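GRMZM2G135359 pseudokinase (Zea mays, PDB 6CPY) is a membrane receptor-like pseudokinase that may take part in signalling, its kinase domain captured here in the apo form. Local coordinates at residues 32-37 and 115-121; 52-57 and 69-73; 218-223 and 281-285. All coordinates share one frame. Numbering follows the deposited sequence.

Contact 1. Residues 32-37 and 115-121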
# COMPACT_ATOMS: atom_id res chain seq x y z
N LEU A 32 -16.89 -14.80 -2.98
CA LEU A 32 -17.49 -15.14 -1.71
C LEU A 32 -18.95 -14.74 -1.69
O LEU A 32 -19.33 -13.70 -2.24
CB LEU A 32 -16.73 -14.46 -0.57
CG LEU A 32 -15.29 -14.95 -0.43
CD1 LEU A 32 -14.46 -14.01 0.42
CD2 LEU A 32 -15.26 -16.36 0.15
N LYS A 33 -19.79 -15.56 -1.07
CA LYS A 33 -21.20 -15.21 -0.91
C LYS A 33 -21.34 -14.07 0.08
O LYS A 33 -20.60 -14.01 1.06
CB LYS A 33 -22.00 -16.42 -0.40
CG LYS A 33 -22.05 -17.56 -1.39
CD LYS A 33 -22.91 -18.70 -0.87
CE LYS A 33 -23.24 -19.72 -1.95
NZ LYS A 33 -22.09 -20.62 -2.24
N ARG A 34 -22.30 -13.17 -0.14
CA ARG A 34 -22.54 -12.14 0.87
C ARG A 34 -22.86 -12.76 2.24
O ARG A 34 -22.43 -12.25 3.26
CB ARG A 34 -23.65 -11.17 0.47
CG ARG A 34 -23.67 -9.93 1.37
CD ARG A 34 -24.93 -9.11 1.26
NE ARG A 34 -25.16 -8.30 2.47
CZ ARG A 34 -24.72 -7.07 2.67
NH1 ARG A 34 -24.00 -6.43 1.75
NH2 ARG A 34 -25.00 -6.45 3.80
N SER A 35 -23.61 -13.85 2.25
CA SER A 35 -23.96 -14.49 3.52
C SER A 35 -22.71 -14.89 4.31
O SER A 35 -22.65 -14.71 5.52
CB SER A 35 -24.84 -15.71 3.29
OG SER A 35 -24.20 -16.68 2.50
N GLU A 36 -21.70 -15.42 3.61
CA GLU A 36 -20.43 -15.77 4.27
C GLU A 36 -19.71 -14.54 4.86
O GLU A 36 -19.16 -14.59 5.96
CB GLU A 36 -19.50 -16.50 3.30
CG GLU A 36 -18.23 -17.05 3.94
CD GLU A 36 -17.39 -17.92 3.02
OE1 GLU A 36 -17.72 -18.03 1.82
OE2 GLU A 36 -16.38 -18.50 3.50
N LEU A 37 -19.71 -13.44 4.13
CA LEU A 37 -19.09 -12.21 4.60
C LEU A 37 -19.86 -11.53 5.73
O LEU A 37 -19.25 -10.93 6.63
CB LEU A 37 -18.87 -11.24 3.44
CG LEU A 37 -17.75 -11.74 2.51
CD1 LEU A 37 -17.51 -10.73 1.39
CD2 LEU A 37 -16.45 -11.98 3.28
N PRO A 115 -28.81 -7.34 -0.59
CA PRO A 115 -28.76 -5.92 -0.93
C PRO A 115 -27.49 -5.58 -1.71
O PRO A 115 -26.61 -6.42 -1.84
CB PRO A 115 -28.73 -5.24 0.43
CG PRO A 115 -28.03 -6.22 1.30
CD PRO A 115 -28.44 -7.57 0.81
N PHE A 116 -27.41 -4.35 -2.19
CA PHE A 116 -26.33 -4.00 -3.12
C PHE A 116 -24.97 -4.09 -2.42
O PHE A 116 -24.77 -3.47 -1.37
CB PHE A 116 -26.53 -2.61 -3.71
CG PHE A 116 -25.50 -2.28 -4.74
CD1 PHE A 116 -25.62 -2.78 -6.02
CD2 PHE A 116 -24.40 -1.52 -4.42
CE1 PHE A 116 -24.66 -2.51 -6.98
CE2 PHE A 116 -23.43 -1.24 -5.38
CZ PHE A 116 -23.57 -1.74 -6.65
N THR A 117 -24.07 -4.87 -3.00
CA THR A 117 -22.77 -5.18 -2.40
C THR A 117 -21.69 -5.17 -3.47
O THR A 117 -21.79 -5.87 -4.47
CB THR A 117 -22.79 -6.59 -1.78
OG1 THR A 117 -23.94 -6.73 -0.93
CG2 THR A 117 -21.51 -6.85 -0.98
N ARG A 118 -20.64 -4.38 -3.25
CA ARG A 118 -19.46 -4.46 -4.09
C ARG A 118 -18.27 -4.37 -3.17
O ARG A 118 -17.93 -3.28 -2.70
CB ARG A 118 -19.44 -3.33 -5.12
CG ARG A 118 -20.48 -3.45 -6.23
CD ARG A 118 -20.18 -4.62 -7.15
NE ARG A 118 -21.08 -4.70 -8.28
CZ ARG A 118 -22.35 -5.11 -8.23
NH1 ARG A 118 -22.91 -5.45 -7.08
NH2 ARG A 118 -23.07 -5.14 -9.35
N VAL A 119 -17.69 -5.52 -2.84
CA VAL A 119 -16.55 -5.55 -1.91
C VAL A 119 -15.37 -6.34 -2.44
O VAL A 119 -15.49 -7.20 -3.33
CB VAL A 119 -16.90 -6.06 -0.48
CG1 VAL A 119 -18.21 -5.50 0.06
CG2 VAL A 119 -16.85 -7.57 -0.38
N MET A 120 -14.22 -6.04 -1.85
CA MET A 120 -12.98 -6.73 -2.10
C MET A 120 -12.43 -7.12 -0.75
O MET A 120 -12.49 -6.33 0.20
CB MET A 120 -11.99 -5.83 -2.87
CG MET A 120 -12.46 -5.57 -4.29
SD MET A 120 -11.34 -4.56 -5.26
CE MET A 120 -12.45 -4.03 -6.57
N VAL A 121 -11.94 -8.35 -0.66
CA VAL A 121 -11.50 -8.93 0.59
C VAL A 121 -9.97 -9.01 0.59
O VAL A 121 -9.38 -9.66 -0.27
CB VAL A 121 -12.09 -10.34 0.78
CG1 VAL A 121 -11.61 -10.98 2.08
CG2 VAL A 121 -13.60 -10.30 0.70
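R34 buries more surface in this contact than any other residue. From the first turn of the short helix that follows K33 at the N-cap, its side chain runs out with chi1 to chi3 all t and reaches T117. There R34 NH1 donates a hydrogen bond of 2.7 Å to T117 OG1, at the edge of the guanidinium, while P115 CG packs over one face of the group, 3.7 Å from R34 CZ. The threonine hydroxyl passes its own proton on, with T117 OG1 2.8 Å from P115 O, so a short relay ties the arginine to the backbone at P115. R34 NE makes a salt bridge with E38, one turn further along the helix.

L37, three residues after R34, supplies the apolar half of the contact: L37 CD1 lies 3.7 Å from V119 CG2 and 4.0 Å from V121 CG2. L32 CD1 adds a second approach to V121 CG2, at 3.8 Å. Helix 34-40 thus covers the face of the N-lobe sheet formed by T117, V119 and V121, with C110 of strand 106-112 and I67 of strand 66-72 alongside, whereas R118 and M120 turn towards helix 82-96.

Contact 2. Residues 52-57 and 69-73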
# COMPACT_ATOMS: atom_id res chain seq x y z
N SER A 52 -11.66 7.59 0.56
CA SER A 52 -12.52 8.44 -0.26
C SER A 52 -13.51 7.66 -1.11
O SER A 52 -14.48 8.22 -1.60
CB SER A 52 -11.68 9.34 -1.18
OG SER A 52 -11.04 8.57 -2.19
N THR A 53 -13.25 6.37 -1.31
CA THR A 53 -14.12 5.52 -2.10
C THR A 53 -14.64 4.29 -1.36
O THR A 53 -15.34 3.47 -1.96
CB THR A 53 -13.39 5.02 -3.37
OG1 THR A 53 -12.32 4.13 -3.00
CG2 THR A 53 -12.83 6.19 -4.17
N CYS A 54 -14.30 4.12 -0.07
CA CYS A 54 -14.64 2.87 0.62
C CYS A 54 -14.63 2.89 2.16
O CYS A 54 -13.92 3.69 2.77
CB CYS A 54 -13.73 1.73 0.14
SG CYS A 54 -12.15 1.53 1.01
N MET A 55 -15.42 2.00 2.74
CA MET A 55 -15.39 1.67 4.17
C MET A 55 -14.55 0.42 4.32
O MET A 55 -14.59 -0.43 3.43
CB MET A 55 -16.80 1.34 4.67
CG MET A 55 -17.76 2.50 4.71
SD MET A 55 -17.30 3.73 5.93
CE MET A 55 -17.21 2.77 7.43
N LEU A 56 -13.82 0.30 5.43
CA LEU A 56 -13.02 -0.90 5.71
C LEU A 56 -13.51 -1.63 6.96
O LEU A 56 -13.51 -1.07 8.06
CB LEU A 56 -11.56 -0.52 5.91
CG LEU A 56 -10.91 0.11 4.70
CD1 LEU A 56 -9.63 0.82 5.13
CD2 LEU A 56 -10.63 -0.95 3.64
N TYR A 57 -13.92 -2.88 6.77
CA TYR A 57 -14.52 -3.68 7.83
C TYR A 57 -13.62 -4.83 8.21
O TYR A 57 -12.97 -5.44 7.37
CB TYR A 57 -15.88 -4.21 7.39
CG TYR A 57 -16.90 -3.13 7.15
CD1 TYR A 57 -17.48 -2.45 8.21
CD2 TYR A 57 -17.27 -2.78 5.85
CE1 TYR A 57 -18.41 -1.46 8.00
CE2 TYR A 57 -18.21 -1.79 5.63
CZ TYR A 57 -18.78 -1.13 6.71
OH TYR A 57 -19.70 -0.13 6.52
N VAL A 69 -12.16 -5.95 4.77
CA VAL A 69 -13.10 -5.93 3.67
C VAL A 69 -13.31 -4.49 3.23
O VAL A 69 -13.76 -3.67 4.02
CB VAL A 69 -14.42 -6.57 4.11
CG1 VAL A 69 -15.47 -6.47 3.00
CG2 VAL A 69 -14.16 -8.02 4.51
N ALA A 70 -12.97 -4.20 1.98
CA ALA A 70 -13.16 -2.87 1.41
C ALA A 70 -14.49 -2.88 0.69
O ALA A 70 -14.70 -3.68 -0.21
CB ALA A 70 -12.03 -2.54 0.44
N SER A 71 -15.39 -1.97 1.10
CA SER A 71 -16.76 -1.95 0.62
C SER A 71 -17.06 -0.60 0.00
O SER A 71 -16.73 0.45 0.58
CB SER A 71 -17.73 -2.22 1.77
OG SER A 71 -19.09 -2.23 1.35
N SER A 72 -17.68 -0.62 -1.18
CA SER A 72 -18.09 0.59 -1.86
C SER A 72 -19.02 1.41 -0.99
O SER A 72 -19.77 0.87 -0.18
CB SER A 72 -18.80 0.23 -3.18
OG SER A 72 -19.20 1.40 -3.88
N LEU A 73 -18.99 2.73 -1.18
CA LEU A 73 -19.92 3.62 -0.51
C LEU A 73 -21.29 3.61 -1.20
O LEU A 73 -22.26 4.09 -0.62
CB LEU A 73 -19.36 5.05 -0.49
CG LEU A 73 -17.96 5.21 0.13
CD1 LEU A 73 -17.49 6.66 0.01
CD2 LEU A 73 -17.97 4.76 1.59
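Two antiparallel hydrogen-bonded pairs hold this hairpin of the kinase N-lobe together. M55 N donates to S71 O (3.0 Å) and S71 N to M55 O (2.9 Å); Y57 N donates to V69 O (2.9 Å) and V69 N to Y57 O (2.8 Å). The intervening L56 and A70 turn their backbone groups outward, L56 to strand 47-50 and A70 to M120 of strand 117-123. The side-chain hydroxyls find partners elsewhere: S52 OG and T53 OG1 bond to E192, T53 OG1 also to the amide of F193, and S72 OG to that of V74. L73 N is buried with no partner in the model; the L73 side chain packs on T53, C54 and M55.

On the face carrying L56 and A70 the side chains meet through apolar contacts, C54 SG 4.1 Å and L56 CD2 3.8 Å from A70 CB. A70 probably occupies the position of the ATP-binding lysine of active kinases; its methyl group offers no charge to a phosphate, consistent with a pseudokinase.

Contact 3. Residues 218-223 and 281-285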
# COMPACT_ATOMS: atom_id res chain seq x y z
N VAL A 218 8.86 6.13 -7.84
CA VAL A 218 10.22 6.26 -7.30
C VAL A 218 10.36 7.50 -6.41
O VAL A 218 10.94 7.41 -5.33
CB VAL A 218 11.28 6.28 -8.41
CG1 VAL A 218 12.63 6.77 -7.88
CG2 VAL A 218 11.42 4.90 -9.04
N ARG A 219 9.84 8.64 -6.87
CA ARG A 219 9.87 9.88 -6.08
C ARG A 219 9.09 9.72 -4.78
O ARG A 219 9.56 10.11 -3.71
CB ARG A 219 9.30 11.06 -6.87
CG ARG A 219 9.33 12.40 -6.11
CD ARG A 219 8.47 13.47 -6.78
NE ARG A 219 7.06 13.08 -6.86
CZ ARG A 219 6.16 13.22 -5.87
NH1 ARG A 219 6.50 13.72 -4.69
NH2 ARG A 219 4.91 12.82 -6.07
N LYS A 220 7.90 9.14 -4.88
CA LYS A 220 7.09 8.85 -3.71
C LYS A 220 7.80 7.92 -2.72
O LYS A 220 7.71 8.14 -1.51
CB LYS A 220 5.74 8.26 -4.12
CG LYS A 220 4.77 9.29 -4.66
CD LYS A 220 3.51 8.60 -5.16
CE LYS A 220 2.42 9.60 -5.52
NZ LYS A 220 1.19 8.90 -5.95
N TYR A 221 8.49 6.90 -3.23
CA TYR A 221 9.29 6.02 -2.37
C TYR A 221 10.34 6.81 -1.60
O TYR A 221 10.50 6.63 -0.40
CB TYR A 221 9.98 4.89 -3.15
CG TYR A 221 10.79 4.01 -2.22
CD1 TYR A 221 10.16 3.08 -1.40
CD2 TYR A 221 12.17 4.17 -2.10
CE1 TYR A 221 10.89 2.31 -0.52
CE2 TYR A 221 12.90 3.41 -1.23
CZ TYR A 221 12.26 2.48 -0.43
OH TYR A 221 12.98 1.71 0.44
N GLY A 222 11.05 7.68 -2.31
CA GLY A 222 12.05 8.54 -1.67
C GLY A 222 11.46 9.38 -0.56
O GLY A 222 12.08 9.52 0.49
N MET A 223 10.27 9.92 -0.77
CA MET A 223 9.60 10.74 0.24
C MET A 223 9.19 9.93 1.47
O MET A 223 9.28 10.41 2.61
CB MET A 223 8.37 11.43 -0.37
CG MET A 223 8.73 12.49 -1.41
SD MET A 223 9.61 13.88 -0.69
CE MET A 223 8.27 14.81 0.05
N SER A 281 18.50 10.68 -4.59
CA SER A 281 18.39 10.21 -5.98
C SER A 281 16.93 10.10 -6.40
O SER A 281 16.54 10.57 -7.48
CB SER A 281 19.06 8.85 -6.15
OG SER A 281 20.43 8.93 -5.81
N CYS A 282 16.11 9.49 -5.54
CA CYS A 282 14.69 9.28 -5.82
C CYS A 282 13.89 10.58 -5.95
O CYS A 282 12.97 10.63 -6.76
CB CYS A 282 14.05 8.42 -4.73
SG CYS A 282 14.65 6.73 -4.64
N ILE A 283 14.21 11.60 -5.16
CA ILE A 283 13.34 12.78 -5.12
C ILE A 283 13.82 13.92 -6.03
O ILE A 283 13.30 15.03 -5.95
CB ILE A 283 13.10 13.31 -3.69
CG1 ILE A 283 14.38 13.86 -3.05
CG2 ILE A 283 12.47 12.21 -2.83
CD1 ILE A 283 14.09 14.61 -1.77
N ASP A 284 14.79 13.64 -6.90
CA ASP A 284 15.30 14.64 -7.85
C ASP A 284 14.14 15.20 -8.67
O ASP A 284 13.30 14.44 -9.16
CB ASP A 284 16.35 14.04 -8.78
CG ASP A 284 17.20 15.11 -9.46
OD1 ASP A 284 16.70 15.78 -10.40
OD2 ASP A 284 18.37 15.29 -9.05
N ARG A 285 14.10 16.52 -8.81
CA ARG A 285 13.00 17.20 -9.50
C ARG A 285 12.89 16.84 -10.98
O ARG A 285 11.82 16.98 -11.57
CB ARG A 285 13.12 18.71 -9.33
CG ARG A 285 12.78 19.17 -7.92
CD ARG A 285 13.04 20.65 -7.77
NE ARG A 285 12.77 21.12 -6.41
CZ ARG A 285 11.59 21.54 -5.97
NH1 ARG A 285 10.52 21.56 -6.76
NH2 ARG A 285 11.47 21.95 -4.71
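C282, in the last turn of its helix, points its CA-to-CB bond at helix 214-230 and buries the most surface here. Its m rotamer carries the sulfur to V218 and Y221: C282 SG is 3.8 Å from V218 CG1, the valine being t, and 4.4 Å from Y221 CD2 at the edge of the ring. Y221, also t, takes its hydroxyl on to the carbonyl of S151 and its ring among helices 144-164 and 293-304. C282 can come this close to helix 214-230 because G222 has no side chain; a CB there would fall 2.6 Å from C282 CB. The glycine CA instead lies 3.7 Å from C282 CB.

In the C-lobe of the kinase fold, helix 214-230 corresponds to the central αF helix, and 269-282 to αH, whose C-terminal end meets it here. I283 has already left helical geometry, and its p rotamer places CG2 against the αF backbone, 3.7 Å from R219 O and 3.8 Å from M223 N. M223, m at all three chi angles, brings SD to 3.9 Å from I283 CG2.

No hydrogen bond crosses the interface, although R219 CA makes a CA-H...O contact of 3.3 Å with C282 O. The R219 side chain starts t, t and then bends at chi3 (p), leading its guanidinium away to a salt bridge with D216.

From the N terminus, residues 32-37 wait for 115-121, so contact 1 closes a long loop that takes in most of the N-lobe. Contact 2 is nested inside it, a hairpin closing a short loop of 11 residues, six of them strand. The two touch directly: A70 N is 2.8 Å from M120 O and S72 N 3.1 Å from R118 O, both probable hydrogen bonds, so strands 66-72 and 117-123 are neighbours in one sheet, against which helix 34-40 packs. Contact 3, in series with both, closes a largely helical loop of 57 residues and joins two C-lobe helices beyond the chain's centre, centre to centre about 38 Å from contact 1 and 30 Å from contact 2.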